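Local coordinates for protein MerB2 (Bacillus megaterium, PDB 5C17) that probably cleaves the carbon-mercury bond of organomercurials, as alkylmercury lyases do, and here holds a mercury(II) ion through sulfur ligands, at residues A[100-108]-A[160-170]; A[22-30]-A[201-209]. One frame throughout, in Å; residues are numbered along the deposited sequence.

Contact 2 (22-30 with 201-209) pairs an early helix with the last helix of the chain; contact 1 (100-108 with 160-170) comes between its two segments in sequence and holds the mercury site. Their centres lie about 17 Å apart, with contact 1 close to the centre of the chain. Two helices tie them together: E108 of helix 103-113, from contact 1, packs against G201 and L204 of helix 194-207, while F30 from contact 2 leans on L109 and L113 further along helix 103-113. The helix capped by the metal-binding C102 is thus packed against both helix 22-34 and the C-terminal helix 194-207.

Contact 1. Residues A[100-108]-A[160-170]; sequences AWCAISTLE and WAGGTCKQIHY. With HG (mercury (II) ion), chain B; DTV ((2S,3S)-1,4-dimercaptobutane-2,3-diol), chain D.
C102 and C165, their CA atoms 5.4 Å apart, bring the start of helix 103-113 against the turn that links helix 160-164 to strand 169-171. Both sulfurs bind one mercury ion, C102 SG at 2.4 Å and C165 SG at 2.4 Å. S4 of the bound dithiol adds a third sulfur 2.6 Å from the mercury, and a water oxygen lies 2.5 Å from it. C102 is also the N-cap: with SG set between its backbone N and carbonyl carbon (chi1 73°), the sulfur accepts from S105 N at 3.5 Å along a fairly straight bond (163°). I168 packs beside the metal site, its CG2 against CB and SG of C102, and its side chain crosses that of I104 at about a right angle. On one flank A161 CB sits over the W101 six-membered ring, 3.5 Å from its centroid and 6° off the normal, while C165 SG lies at the edge of that indole. On the other, A103 CB lies over a face of the Y170 ring, whose OH donates to T106 OG1 at 2.8 Å; T106 OG1 in turn donates to A103 O, chaining the tyrosine to the first helical turn. W160 lays one indole face against C2, C3 and O3 of the dithiol, and T164 meets O2 and S1. With W160 cut back to an alanine, the indole behind C2 and O3 is gone, and the diol, still tethered to the metal through S4, is likely to be freer to turn. Three sulfurs around a soft, thiophilic ion suit mercury(II), and the paired cysteines are consistent with an organomercurial lyase keeping hold of its metal product.

Contact 2. Residues A[22-30]-A[201-209]; sequences SVPILRTIF and GNELKKFLS
L208 packs against R27 and F30 where the C-terminal end of the chain meets helix 22-34. The short helical segments approach to 12.0 Å between axes at 121°, a wide separation bridged by side chains and by the backbone of L208, and the closest CA atoms, those of V23 and L208, are 6.0 Å apart. Apolar packing makes up most of the contact. The two methyls of L208 divide the work: CD1 approaches the F30 ring, 3.8 Å from its CD2, in an off-centre CH-pi contact, while CD2 lies 3.9 Å from CG of R27 and also reaches CB of L26. F30 gets its ring there by holding CG anti to the backbone N, and its CZ comes loosely near CD2 of L204. L26 CD1 meets F207 CE2 at 4.0 Å, the two side chains crossing at a slant.

The polar part centres on L208 O. R27, bent at its third torsion, folds its aliphatic stem past this carbonyl and gives it NH1 at 2.9 Å in a nearly straight bond (162°). The oxygen lies close to the guanidinium plane, yet the donor stands well above the carbonyl plane, 49° out of it. V23 sets its methyls against the same stretch of backbone, CG1 3.4 Å from L208 O and CG2 near F207 O. S209 turns back on its own segment, OG donating to K206 O at 2.7 Å and its N donating to the same oxygen, a double grip that ties down the last residue.

Around this joint, Y11 and L15 of helix 5-17 meet F207, and L15 also touches V23. T28 packs on L44 of helix 41-48, and L208 on L80, a residue between strands 76-79 and 82-83.

Contact 1. Residues A[100-108]-A[160-170]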
# COMPACT_ATOMS: atom_id res chain seq x y z
N ALA A 100 -2.23 -6.69 0.73
CA ALA A 100 -1.70 -5.35 0.87
C ALA A 100 -0.34 -5.37 1.56
O ALA A 100 -0.08 -6.22 2.42
CB ALA A 100 -2.65 -4.47 1.67
N TRP A 101 0.51 -4.41 1.21
CA TRP A 101 1.86 -4.37 1.78
C TRP A 101 1.90 -3.99 3.26
O TRP A 101 2.87 -4.32 3.93
CB TRP A 101 2.75 -3.41 1.00
CG TRP A 101 3.06 -3.86 -0.40
CD1 TRP A 101 2.84 -5.09 -0.94
CD2 TRP A 101 3.64 -3.07 -1.43
NE1 TRP A 101 3.25 -5.11 -2.25
CE2 TRP A 101 3.76 -3.89 -2.57
CE3 TRP A 101 4.10 -1.76 -1.49
CZ2 TRP A 101 4.28 -3.41 -3.76
CZ3 TRP A 101 4.63 -1.29 -2.67
CH2 TRP A 101 4.72 -2.12 -3.79
N CYS A 102 0.89 -3.28 3.76
CA CYS A 102 0.87 -2.87 5.16
C CYS A 102 -0.55 -2.53 5.58
O CYS A 102 -1.49 -2.50 4.78
CB CYS A 102 1.78 -1.67 5.39
SG CYS A 102 1.13 -0.11 4.73
N ALA A 103 -0.69 -2.24 6.86
CA ALA A 103 -1.99 -1.91 7.45
C ALA A 103 -2.63 -0.69 6.80
O ALA A 103 -3.83 -0.66 6.55
CB ALA A 103 -1.83 -1.67 8.92
N ILE A 104 -1.84 0.34 6.55
CA ILE A 104 -2.41 1.53 5.92
C ILE A 104 -2.96 1.19 4.54
O ILE A 104 -4.07 1.62 4.19
CB ILE A 104 -1.40 2.68 5.84
CG1 ILE A 104 -1.08 3.19 7.25
CG2 ILE A 104 -1.95 3.80 4.98
CD1 ILE A 104 0.05 4.21 7.29
N SER A 105 -2.20 0.41 3.76
CA SER A 105 -2.60 0.05 2.42
C SER A 105 -3.95 -0.67 2.41
O SER A 105 -4.75 -0.48 1.51
CB SER A 105 -1.54 -0.84 1.75
OG SER A 105 -0.33 -0.13 1.56
N THR A 106 -4.19 -1.52 3.42
CA THR A 106 -5.47 -2.26 3.45
C THR A 106 -6.68 -1.34 3.35
O THR A 106 -7.70 -1.71 2.78
CB THR A 106 -5.66 -3.17 4.72
OG1 THR A 106 -5.75 -2.40 5.93
CG2 THR A 106 -4.57 -4.21 4.84
N LEU A 107 -6.58 -0.17 3.97
CA LEU A 107 -7.70 0.77 4.03
C LEU A 107 -7.61 1.81 2.92
O LEU A 107 -8.60 2.11 2.25
CB LEU A 107 -7.75 1.41 5.41
CG LEU A 107 -8.21 0.43 6.51
CD1 LEU A 107 -7.85 0.93 7.87
CD2 LEU A 107 -9.70 0.14 6.43
N GLU A 108 -6.42 2.36 2.69
CA GLU A 108 -6.32 3.36 1.64
C GLU A 108 -6.64 2.77 0.26
O GLU A 108 -7.16 3.49 -0.58
CB GLU A 108 -5.00 4.11 1.67
CG GLU A 108 -3.90 3.49 0.92
CD GLU A 108 -2.63 4.33 0.90
OE1 GLU A 108 -2.56 5.34 1.62
OE2 GLU A 108 -1.71 3.96 0.15
N TRP A 160 9.39 1.48 -0.55
CA TRP A 160 8.08 1.19 0.01
C TRP A 160 7.98 -0.28 0.50
O TRP A 160 8.05 -0.54 1.69
CB TRP A 160 6.95 1.47 -0.99
CG TRP A 160 6.69 2.92 -1.41
CD1 TRP A 160 7.59 3.95 -1.48
CD2 TRP A 160 5.43 3.46 -1.85
NE1 TRP A 160 6.95 5.11 -1.90
CE2 TRP A 160 5.63 4.82 -2.14
CE3 TRP A 160 4.14 2.90 -2.03
CZ2 TRP A 160 4.59 5.65 -2.61
CZ3 TRP A 160 3.12 3.74 -2.47
CH2 TRP A 160 3.35 5.09 -2.76
N ALA A 161 7.83 -1.24 -0.42
CA ALA A 161 7.39 -2.58 -0.03
C ALA A 161 8.29 -3.24 1.01
O ALA A 161 7.81 -3.87 1.95
CB ALA A 161 7.28 -3.48 -1.26
N GLY A 162 9.60 -3.10 0.83
CA GLY A 162 10.57 -3.72 1.72
C GLY A 162 11.27 -2.74 2.64
O GLY A 162 12.29 -3.06 3.26
N GLY A 163 10.71 -1.54 2.74
CA GLY A 163 11.27 -0.46 3.54
C GLY A 163 10.22 0.07 4.50
O GLY A 163 9.96 -0.53 5.54
N THR A 164 9.60 1.18 4.15
CA THR A 164 8.67 1.84 5.04
C THR A 164 7.46 0.94 5.36
O THR A 164 6.98 0.94 6.48
CB THR A 164 8.24 3.17 4.44
OG1 THR A 164 9.40 3.97 4.25
CG2 THR A 164 7.25 3.90 5.34
N CYS A 165 6.99 0.16 4.39
CA CYS A 165 5.81 -0.68 4.63
C CYS A 165 6.09 -1.71 5.74
O CYS A 165 5.17 -2.10 6.46
CB CYS A 165 5.32 -1.36 3.35
SG CYS A 165 4.59 -0.21 2.15
N LYS A 166 7.34 -2.14 5.89
CA LYS A 166 7.71 -3.09 6.95
C LYS A 166 7.73 -2.45 8.34
O LYS A 166 7.83 -3.16 9.34
CB LYS A 166 9.07 -3.74 6.67
CG LYS A 166 9.11 -4.66 5.46
CD LYS A 166 10.54 -5.18 5.17
CE LYS A 166 11.10 -6.10 6.26
NZ LYS A 166 12.46 -6.59 5.92
N GLN A 167 7.65 -1.13 8.40
CA GLN A 167 7.67 -0.39 9.67
C GLN A 167 6.28 0.04 10.15
O GLN A 167 6.15 0.60 11.23
CB GLN A 167 8.55 0.85 9.52
CG GLN A 167 10.01 0.56 9.18
CD GLN A 167 10.77 1.83 8.86
OE1 GLN A 167 11.23 2.03 7.74
NE2 GLN A 167 10.89 2.72 9.85
N ILE A 168 5.26 -0.24 9.34
CA ILE A 168 3.88 0.10 9.63
C ILE A 168 3.19 -1.18 10.09
O ILE A 168 3.40 -2.19 9.53
CB ILE A 168 3.22 0.68 8.38
CG1 ILE A 168 3.85 2.04 8.01
CG2 ILE A 168 1.69 0.71 8.50
CD1 ILE A 168 3.55 2.51 6.61
N HIS A 169 2.36 -1.05 11.11
CA HIS A 169 1.70 -2.19 11.71
C HIS A 169 0.28 -1.91 12.18
O HIS A 169 -0.12 -0.81 12.45
CB HIS A 169 2.48 -2.60 12.98
CG HIS A 169 3.94 -2.80 12.76
ND1 HIS A 169 4.45 -3.78 11.95
CD2 HIS A 169 4.99 -2.13 13.27
CE1 HIS A 169 5.76 -3.70 11.97
NE2 HIS A 169 6.11 -2.70 12.74
N TYR A 170 -0.48 -2.99 12.23
CA TYR A 170 -1.76 -3.04 12.93
C TYR A 170 -1.41 -3.48 14.36
O TYR A 170 -0.60 -4.31 14.58
CB TYR A 170 -2.74 -4.09 12.37
CG TYR A 170 -3.75 -3.60 11.33
CD1 TYR A 170 -4.67 -2.61 11.60
CD2 TYR A 170 -3.81 -4.19 10.09
CE1 TYR A 170 -5.58 -2.22 10.68
CE2 TYR A 170 -4.72 -3.79 9.15
CZ TYR A 170 -5.61 -2.79 9.45
OH TYR A 170 -6.55 -2.36 8.58
HG HG B . 2.53 0.66 2.98
S1 DTV D . 7.29 6.17 2.19
C1 DTV D . 5.56 5.70 2.27
C2 DTV D . 5.26 4.38 1.59
O2 DTV D . 5.88 3.33 2.29
C3 DTV D . 3.76 4.06 1.51
O3 DTV D . 3.13 5.04 0.71
C4 DTV D . 3.07 4.00 2.86
S4 DTV D . 1.55 3.07 2.81
O HOH W 1 5.43 -5.23 2.74
O HOH W 2 1.26 -3.48 8.44
O HOH W 3 2.18 1.06 0.57

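Contact 2. Residues A[22-30]-A[201-209]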
# COMPACT_ATOMS: atom_id res chain seq x y z
N SER A 22 6.11 8.08 -15.34
CA SER A 22 5.83 7.23 -14.19
C SER A 22 4.34 7.00 -13.96
O SER A 22 3.94 5.88 -13.62
CB SER A 22 6.45 7.82 -12.93
OG SER A 22 7.86 7.75 -12.98
N VAL A 23 3.52 8.04 -14.09
CA VAL A 23 2.10 7.87 -13.77
C VAL A 23 1.38 6.97 -14.79
O VAL A 23 0.67 6.06 -14.39
CB VAL A 23 1.37 9.21 -13.53
CG1 VAL A 23 -0.14 8.99 -13.39
CG2 VAL A 23 1.90 9.85 -12.27
N PRO A 24 1.59 7.18 -16.11
CA PRO A 24 0.96 6.23 -17.05
C PRO A 24 1.35 4.77 -16.77
O PRO A 24 0.50 3.87 -16.81
CB PRO A 24 1.48 6.71 -18.42
CG PRO A 24 1.68 8.19 -18.22
CD PRO A 24 2.21 8.32 -16.80
N ILE A 25 2.62 4.54 -16.47
CA ILE A 25 3.11 3.19 -16.20
C ILE A 25 2.56 2.63 -14.88
O ILE A 25 2.06 1.51 -14.84
CB ILE A 25 4.65 3.15 -16.30
CG1 ILE A 25 5.07 3.27 -17.77
CG2 ILE A 25 5.21 1.86 -15.68
CD1 ILE A 25 6.52 3.60 -17.98
N LEU A 26 2.60 3.44 -13.83
CA LEU A 26 2.07 3.02 -12.53
C LEU A 26 0.58 2.73 -12.62
O LEU A 26 0.12 1.73 -12.06
CB LEU A 26 2.32 4.06 -11.45
CG LEU A 26 3.73 4.04 -10.86
CD1 LEU A 26 3.97 5.30 -10.05
CD2 LEU A 26 3.97 2.79 -10.00
N ARG A 27 -0.19 3.57 -13.31
CA ARG A 27 -1.62 3.29 -13.46
C ARG A 27 -1.83 1.95 -14.13
O ARG A 27 -2.65 1.12 -13.70
CB ARG A 27 -2.31 4.36 -14.31
CG ARG A 27 -2.45 5.71 -13.62
CD ARG A 27 -3.11 6.75 -14.56
NE ARG A 27 -4.45 6.34 -14.94
CZ ARG A 27 -5.53 6.53 -14.21
NH1 ARG A 27 -5.46 7.17 -13.05
NH2 ARG A 27 -6.68 6.04 -14.62
N THR A 28 -1.10 1.72 -15.21
CA THR A 28 -1.28 0.52 -15.99
C THR A 28 -0.97 -0.71 -15.12
O THR A 28 -1.71 -1.71 -15.13
CB THR A 28 -0.42 0.57 -17.27
OG1 THR A 28 -0.77 1.74 -18.02
CG2 THR A 28 -0.66 -0.65 -18.12
N ILE A 29 0.10 -0.63 -14.35
CA ILE A 29 0.47 -1.76 -13.48
C ILE A 29 -0.59 -1.96 -12.39
O ILE A 29 -1.12 -3.05 -12.18
CB ILE A 29 1.84 -1.54 -12.83
CG1 ILE A 29 2.95 -1.49 -13.89
CG2 ILE A 29 2.13 -2.66 -11.83
CD1 ILE A 29 4.32 -1.00 -13.36
N PHE A 30 -0.90 -0.87 -11.69
CA PHE A 30 -1.77 -0.89 -10.52
C PHE A 30 -3.15 -1.45 -10.86
O PHE A 30 -3.65 -2.33 -10.16
CB PHE A 30 -1.86 0.54 -9.97
CG PHE A 30 -2.67 0.69 -8.71
CD1 PHE A 30 -2.18 0.26 -7.48
CD2 PHE A 30 -3.90 1.32 -8.74
CE1 PHE A 30 -2.92 0.44 -6.31
CE2 PHE A 30 -4.64 1.52 -7.58
CZ PHE A 30 -4.15 1.08 -6.37
N GLY A 201 -6.46 7.26 1.08
CA GLY A 201 -6.70 6.86 -0.29
C GLY A 201 -7.01 8.04 -1.19
O GLY A 201 -6.81 7.95 -2.39
N ASN A 202 -7.51 9.14 -0.62
CA ASN A 202 -7.71 10.37 -1.38
C ASN A 202 -6.42 10.82 -2.05
O ASN A 202 -6.40 11.15 -3.24
CB ASN A 202 -8.18 11.51 -0.47
CG ASN A 202 -9.61 11.35 0.01
OD1 ASN A 202 -10.35 10.51 -0.47
ND2 ASN A 202 -10.01 12.18 0.98
N GLU A 203 -5.33 10.80 -1.29
CA GLU A 203 -4.06 11.29 -1.76
C GLU A 203 -3.43 10.29 -2.75
O GLU A 203 -2.77 10.68 -3.70
CB GLU A 203 -3.14 11.58 -0.58
CG GLU A 203 -3.43 12.94 0.11
CD GLU A 203 -4.64 12.93 1.05
OE1 GLU A 203 -5.08 14.04 1.42
OE2 GLU A 203 -5.13 11.85 1.44
N LEU A 204 -3.65 9.00 -2.53
CA LEU A 204 -3.18 8.01 -3.49
C LEU A 204 -3.90 8.21 -4.83
O LEU A 204 -3.28 8.13 -5.89
CB LEU A 204 -3.42 6.60 -2.97
CG LEU A 204 -2.95 5.46 -3.89
CD1 LEU A 204 -1.48 5.60 -4.22
CD2 LEU A 204 -3.22 4.13 -3.22
N LYS A 205 -5.20 8.45 -4.80
CA LYS A 205 -5.94 8.72 -6.02
C LYS A 205 -5.41 9.94 -6.77
O LYS A 205 -5.28 9.92 -7.99
CB LYS A 205 -7.41 8.96 -5.72
CG LYS A 205 -8.24 7.75 -5.57
CD LYS A 205 -9.51 8.13 -4.82
CE LYS A 205 -10.74 7.36 -5.23
NZ LYS A 205 -11.87 7.63 -4.27
N LYS A 206 -5.12 11.00 -6.02
CA LYS A 206 -4.55 12.21 -6.61
C LYS A 206 -3.19 11.90 -7.25
O LYS A 206 -2.91 12.35 -8.34
CB LYS A 206 -4.43 13.31 -5.56
CG LYS A 206 -3.78 14.58 -6.06
CD LYS A 206 -4.69 15.35 -6.96
CE LYS A 206 -4.12 16.74 -7.26
NZ LYS A 206 -4.29 17.66 -6.10
N PHE A 207 -2.36 11.12 -6.56
CA PHE A 207 -1.05 10.74 -7.07
C PHE A 207 -1.14 10.01 -8.41
O PHE A 207 -0.32 10.23 -9.30
CB PHE A 207 -0.36 9.86 -6.03
CG PHE A 207 0.95 9.28 -6.48
CD1 PHE A 207 2.08 10.08 -6.63
CD2 PHE A 207 1.06 7.93 -6.73
CE1 PHE A 207 3.29 9.52 -7.04
CE2 PHE A 207 2.24 7.36 -7.13
CZ PHE A 207 3.37 8.15 -7.29
N LEU A 208 -2.15 9.15 -8.55
CA LEU A 208 -2.35 8.39 -9.78
C LEU A 208 -3.08 9.17 -10.87
O LEU A 208 -3.24 8.66 -11.97
CB LEU A 208 -3.12 7.10 -9.47
CG LEU A 208 -2.28 6.00 -8.81
CD1 LEU A 208 -3.19 5.00 -8.13
CD2 LEU A 208 -1.42 5.30 -9.86
N SER A 209 -3.53 10.39 -10.59
CA SER A 209 -4.29 11.17 -11.55
C SER A 209 -3.42 11.81 -12.64
O SER A 209 -3.98 12.20 -13.69
CB SER A 209 -5.14 12.24 -10.86
OG SER A 209 -4.35 13.31 -10.36